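Local structure of hypothetical aldose 1-epimerase (Klebsiella pneumoniae subsp. pneumoniae MGH 78578, 3TY1) at residues A[28-40]-A[47-59]. The protein is of unknown function but probably binds a carbohydrate, belonging to a galactose mutarotase-like family and resembling aldose 1-epimerases. Numbering follows the deposited sequence. Where two conformers were deposited one is given.
Sequences VKDHAFSIEQKVL and GSKILTIHSKDGL. With SO4 (sulfate ion), chain G.
Ser34 and His54, Glu36 and Thr52, and Lys38 and Ile50 each exchange two backbone hydrogen bonds, the evidence that strands 33-39 and 49-55 form a regular antiparallel hairpin; their axes come within 4.6 Å. Beyond Lys38, Leu40 N reaches Ser48 O at 2.7 Å. The non-hydrogen-bonded residues Ile35, Leu51 and Ile53 form the apolar part of one face: CG2 of Ile35, anti to its own N, meets Leu51 CD1 at 4.0 Å. On that same face the flat amide of Gln37 lies against the aliphatic Lys49 chain, CD to CD 3.8 Å. Water 4 joins Gln37 OE1 to Lys49 NZ, while Gly17 O takes the amide NH2 and Asp15 forms a salt bridge with the ammonium.

Across the other face, Thr52 CG2 sits 3.5 Å over the centre of the His54 ring. Glu36 is too far from that ring for a direct bond, OE1 to NE2 being 3.9 Å; water 3 spans them, its link to the carboxylate weak. Where 33-39 begins and 49-55 ends, His31 ND1 donates to Asp57 OD2 at 2.7 Å in the conformer given for Asp57, one of two, with ring and carboxylate planes 68° apart. Water 1 donates a hydrogen bond to the same oxygen and accepts one from Ala32 N; both links are therefore tentative.

Strand 19-22 flanks 33-39 and strand 60-64 flanks 49-55; the apolar part packs on strands 146-152 and 159-169 of the ten-stranded sheet, making the hairpin part of one layer of the supersandwich. The chemistry thus combines a hydrocarbon patch against the second sheet with polar, partly water-bridged groups at Gln37/Lys49 and Glu36/His54.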
loop_
_atom_site.group_PDB
_atom_site.type_symbol
_atom_site.label_atom_id
_atom_site.label_comp_id
_atom_site.label_asym_id
_atom_site.label_seq_id
_atom_site.Cartn_x
_atom_site.Cartn_y
_atom_site.Cartn_z
ATOM N N VAL A 28 -6.616 -21.405 36.530
ATOM C CA VAL A 28 -8.047 -21.058 36.535
ATOM C C VAL A 28 -8.807 -22.382 36.540
ATOM O O VAL A 28 -8.587 -23.236 35.674
ATOM C CB VAL A 28 -8.418 -20.193 35.327
ATOM C CG1 VAL A 28 -9.961 -20.185 35.091
ATOM C CG2 VAL A 28 -7.825 -18.799 35.487
ATOM N N LYS A 29 -9.716 -22.548 37.506
ATOM C CA LYS A 29 -10.301 -23.872 37.827
ATOM C C LYS A 29 -11.736 -24.194 37.312
ATOM O O LYS A 29 -12.198 -25.360 37.437
ATOM C CB LYS A 29 -10.274 -24.045 39.361
ATOM C CG LYS A 29 -8.880 -23.873 40.023
ATOM C CD LYS A 29 -8.060 -25.163 39.994
ATOM C CE LYS A 29 -8.426 -26.052 41.155
ATOM N NZ LYS A 29 -7.981 -27.442 40.969
ATOM N N ASP A 30 -12.416 -23.191 36.754
ATOM C CA ASP A 30 -13.809 -23.312 36.349
ATOM C C ASP A 30 -13.799 -23.492 34.792
ATOM O O ASP A 30 -13.160 -24.411 34.323
ATOM C CB ASP A 30 -14.579 -22.064 36.810
ATOM C CG ASP A 30 -14.446 -21.818 38.318
ATOM O OD1 ASP A 30 -14.296 -22.790 39.102
ATOM O OD2 ASP A 30 -14.491 -20.645 38.719
ATOM N N HIS A 31 -14.414 -22.598 34.019
ATOM C CA HIS A 31 -14.523 -22.767 32.575
ATOM C C HIS A 31 -13.152 -22.649 31.916
ATOM O O HIS A 31 -12.473 -21.634 32.143
ATOM C CB HIS A 31 -15.459 -21.711 31.998
ATOM C CG HIS A 31 -16.905 -21.911 32.353
ATOM N ND1 HIS A 31 -17.726 -22.751 31.633
ATOM C CD2 HIS A 31 -17.687 -21.349 33.310
ATOM C CE1 HIS A 31 -18.942 -22.725 32.151
ATOM N NE2 HIS A 31 -18.947 -21.873 33.162
ATOM N N ALA A 32 -12.753 -23.675 31.137
ATOM C CA ALA A 32 -11.463 -23.699 30.445
ATOM C C ALA A 32 -11.457 -22.791 29.243
ATOM O O ALA A 32 -12.417 -22.734 28.484
ATOM C CB ALA A 32 -11.100 -25.099 29.999
ATOM N N PHE A 33 -10.323 -22.143 29.018
ATOM C CA PHE A 33 -10.169 -21.289 27.879
ATOM C C PHE A 33 -8.694 -21.033 27.567
ATOM O O PHE A 33 -7.792 -21.312 28.367
ATOM C CB PHE A 33 -10.888 -19.942 28.118
ATOM C CG PHE A 33 -10.301 -19.113 29.216
ATOM C CD1 PHE A 33 -9.254 -18.216 28.947
ATOM C CD2 PHE A 33 -10.788 -19.194 30.497
ATOM C CE1 PHE A 33 -8.710 -17.442 29.965
ATOM C CE2 PHE A 33 -10.248 -18.392 31.526
ATOM C CZ PHE A 33 -9.211 -17.530 31.248
ATOM N N SER A 34 -8.462 -20.498 26.393
ATOM C CA SER A 34 -7.130 -20.013 26.035
ATOM C C SER A 34 -7.322 -18.761 25.213
ATOM O O SER A 34 -8.419 -18.526 24.692
ATOM C CB SER A 34 -6.348 -21.055 25.262
ATOM O OG SER A 34 -6.925 -21.260 23.990
ATOM N N ILE A 35 -6.288 -17.923 25.185
ATOM C CA ILE A 35 -6.296 -16.691 24.393
ATOM C C ILE A 35 -5.002 -16.757 23.582
ATOM O O ILE A 35 -3.917 -16.957 24.160
ATOM C CB ILE A 35 -6.350 -15.394 25.265
ATOM C CG1 ILE A 35 -7.511 -15.486 26.267
ATOM C CG2 ILE A 35 -6.489 -14.174 24.361
ATOM C CD1 ILE A 35 -7.525 -14.402 27.358
ATOM N N GLU A 36 -5.135 -16.637 22.267
ATOM C CA GLU A 36 -4.010 -16.788 21.358
ATOM C C GLU A 36 -3.973 -15.746 20.261
ATOM O O GLU A 36 -4.997 -15.505 19.569
ATOM C CB GLU A 36 -4.041 -18.189 20.701
ATOM C CG GLU A 36 -2.822 -18.438 19.802
ATOM C CD GLU A 36 -2.750 -19.849 19.192
ATOM O OE1 GLU A 36 -3.681 -20.644 19.378
ATOM O OE2 GLU A 36 -1.732 -20.124 18.514
ATOM N N GLN A 37 -2.771 -15.167 20.079
ATOM C CA GLN A 37 -2.484 -14.315 18.957
ATOM C C GLN A 37 -1.604 -15.125 17.978
ATOM O O GLN A 37 -0.647 -15.786 18.380
ATOM C CB GLN A 37 -1.784 -13.019 19.356
ATOM C CG GLN A 37 -1.473 -12.109 18.164
ATOM C CD GLN A 37 -1.107 -10.696 18.559
ATOM O OE1 GLN A 37 -1.979 -9.836 18.599
ATOM N NE2 GLN A 37 0.174 -10.442 18.852
ATOM N N LYS A 38 -1.957 -15.058 16.712
ATOM C CA LYS A 38 -1.292 -15.749 15.668
ATOM C C LYS A 38 -1.013 -14.809 14.520
ATOM O O LYS A 38 -1.924 -14.091 14.046
ATOM C CB LYS A 38 -2.179 -16.932 15.271
ATOM C CG LYS A 38 -1.628 -17.861 14.210
ATOM C CD LYS A 38 -2.553 -19.117 13.950
ATOM C CE LYS A 38 -2.751 -19.996 15.190
ATOM N NZ LYS A 38 -3.363 -21.350 14.920
ATOM N N VAL A 39 0.224 -14.861 14.015
ATOM C CA VAL A 39 0.639 -14.089 12.869
ATOM C C VAL A 39 0.391 -14.974 11.681
ATOM O O VAL A 39 0.908 -16.093 11.621
ATOM C CB VAL A 39 2.135 -13.697 12.908
ATOM C CG1 VAL A 39 2.489 -12.800 11.680
ATOM C CG2 VAL A 39 2.466 -12.954 14.168
ATOM N N LEU A 40 -0.387 -14.487 10.730
ATOM C CA LEU A 40 -0.763 -15.273 9.547
ATOM C C LEU A 40 0.188 -15.022 8.368
ATOM O O LEU A 40 0.922 -14.031 8.307
ATOM C CB LEU A 40 -2.209 -14.985 9.126
ATOM C CG LEU A 40 -3.280 -15.282 10.168
ATOM C CD1 LEU A 40 -4.620 -14.729 9.586
ATOM C CD2 LEU A 40 -3.294 -16.768 10.508
ATOM N N GLY A 47 1.567 -11.273 7.264
ATOM C CA GLY A 47 1.784 -10.365 8.393
ATOM C C GLY A 47 0.537 -10.007 9.187
ATOM O O GLY A 47 0.663 -9.406 10.219
ATOM N N SER A 48 -0.658 -10.383 8.718
ATOM C CA SER A 48 -1.891 -10.102 9.426
ATOM C C SER A 48 -1.971 -10.893 10.706
ATOM O O SER A 48 -1.578 -12.044 10.733
ATOM C CB SER A 48 -3.110 -10.470 8.591
ATOM O OG SER A 48 -3.253 -9.577 7.491
ATOM N N LYS A 49 -2.478 -10.272 11.775
ATOM C CA LYS A 49 -2.677 -11.001 13.027
ATOM C C LYS A 49 -4.154 -11.299 13.299
ATOM O O LYS A 49 -5.040 -10.514 12.922
ATOM C CB LYS A 49 -2.163 -10.176 14.159
ATOM C CG LYS A 49 -0.674 -9.889 14.179
ATOM C CD LYS A 49 -0.325 -8.888 15.292
ATOM C CE LYS A 49 -0.647 -7.419 14.898
ATOM N NZ LYS A 49 -0.431 -6.463 16.013
ATOM N N ILE A 50 -4.397 -12.432 13.946
ATOM C CA ILE A 50 -5.685 -12.744 14.554
ATOM C C ILE A 50 -5.459 -12.975 16.038
ATOM O O ILE A 50 -4.350 -13.388 16.464
ATOM C CB ILE A 50 -6.435 -13.957 13.925
ATOM C CG1 ILE A 50 -5.602 -15.218 13.914
ATOM C CG2 ILE A 50 -6.945 -13.570 12.518
ATOM C CD1 ILE A 50 -6.408 -16.462 13.527
ATOM N N LEU A 51 -6.493 -12.674 16.820
ATOM C CA LEU A 51 -6.444 -12.858 18.260
ATOM C C LEU A 51 -7.754 -13.540 18.621
ATOM O O LEU A 51 -8.838 -13.022 18.300
ATOM C CB LEU A 51 -6.245 -11.517 18.959
ATOM C CG LEU A 51 -6.283 -11.428 20.476
ATOM C CD1 LEU A 51 -5.242 -12.301 21.106
ATOM C CD2 LEU A 51 -6.065 -9.900 20.892
ATOM N N THR A 52 -7.651 -14.695 19.264
ATOM C CA THR A 52 -8.786 -15.541 19.522
ATOM C C THR A 52 -8.925 -15.928 20.987
ATOM O O THR A 52 -7.958 -16.380 21.613
ATOM C CB THR A 52 -8.641 -16.855 18.712
ATOM O OG1 THR A 52 -8.404 -16.547 17.312
ATOM C CG2 THR A 52 -9.918 -17.699 18.875
ATOM N N ILE A 53 -10.130 -15.800 21.522
ATOM C CA ILE A 53 -10.486 -16.412 22.788
ATOM C C ILE A 53 -11.107 -17.780 22.453
ATOM O O ILE A 53 -12.164 -17.834 21.828
ATOM C CB ILE A 53 -11.534 -15.617 23.564
ATOM C CG1 ILE A 53 -10.987 -14.221 23.909
ATOM C CG2 ILE A 53 -11.963 -16.472 24.832
ATOM C CD1 ILE A 53 -12.076 -13.221 24.479
ATOM N N HIS A 54 -10.437 -18.865 22.835
ATOM C CA HIS A 54 -10.962 -20.213 22.605
ATOM C C HIS A 54 -11.633 -20.683 23.888
ATOM O O HIS A 54 -11.003 -20.705 24.935
ATOM C CB HIS A 54 -9.859 -21.217 22.298
ATOM C CG HIS A 54 -9.080 -20.941 21.046
ATOM N ND1 HIS A 54 -9.446 -21.450 19.810
ATOM C CD2 HIS A 54 -7.921 -20.252 20.845
ATOM C CE1 HIS A 54 -8.552 -21.080 18.904
ATOM N NE2 HIS A 54 -7.614 -20.355 19.501
ATOM N N SER A 55 -12.891 -21.079 23.811
ATOM C CA SER A 55 -13.619 -21.596 24.960
ATOM C C SER A 55 -13.895 -23.088 24.798
ATOM O O SER A 55 -14.158 -23.558 23.676
ATOM C CB SER A 55 -14.924 -20.856 25.076
ATOM O OG SER A 55 -14.703 -19.532 25.515
ATOM N N LYS A 56 -13.870 -23.831 25.900
ATOM C CA LYS A 56 -14.268 -25.227 25.814
ATOM C C LYS A 56 -15.803 -25.307 25.621
ATOM O O LYS A 56 -16.248 -25.931 24.659
ATOM C CB LYS A 56 -13.811 -26.043 27.030
ATOM C CG LYS A 56 -14.030 -27.567 26.848
ATOM C CD LYS A 56 -13.206 -28.420 27.827
ATOM C CE LYS A 56 -13.564 -28.132 29.285
ATOM N NZ LYS A 56 -12.856 -29.014 30.250
ATOM N N ASP A 57 -16.570 -24.584 26.461
ATOM C CA ASP A 57 -18.019 -24.658 26.566
ATOM C C ASP A 57 -18.686 -23.273 26.440
ATOM O O ASP A 57 -19.626 -22.986 27.151
ATOM C CB ASP A 57 -18.339 -25.258 27.963
ATOM C CG ASP A 57 -17.603 -24.520 29.103
ATOM O OD1 ASP A 57 -17.090 -23.413 28.856
ATOM O OD2 ASP A 57 -17.503 -25.034 30.230
ATOM N N GLY A 58 -18.164 -22.400 25.597
ATOM C CA GLY A 58 -18.688 -21.058 25.482
ATOM C C GLY A 58 -18.517 -20.572 24.079
ATOM O O GLY A 58 -18.659 -21.352 23.152
ATOM N N LEU A 59 -18.187 -19.293 23.945
ATOM C CA LEU A 59 -17.975 -18.688 22.651
ATOM C C LEU A 59 -16.494 -18.714 22.290
ATOM O O LEU A 59 -15.631 -18.374 23.120
ATOM C CB LEU A 59 -18.452 -17.251 22.637
ATOM C CG LEU A 59 -19.939 -16.946 22.854
ATOM C CD1 LEU A 59 -20.186 -15.420 22.732
ATOM C CD2 LEU A 59 -20.760 -17.755 21.829
HETATM S S SO4 G . -8.588 -30.480 41.775
HETATM O O1 SO4 G . -8.632 -31.889 41.372
HETATM O O2 SO4 G . -8.919 -30.390 43.206
HETATM O O3 SO4 G . -7.240 -29.966 41.536
HETATM O O4 SO4 G . -9.535 -29.663 41.008
HETATM O O HOH W 1 -14.989 -25.597 30.498
HETATM O O HOH W 2 -5.797 -16.622 17.201
HETATM O O HOH W 3 -5.658 -19.377 17.495
HETATM O O HOH W 4 -1.781 -7.187 18.281
#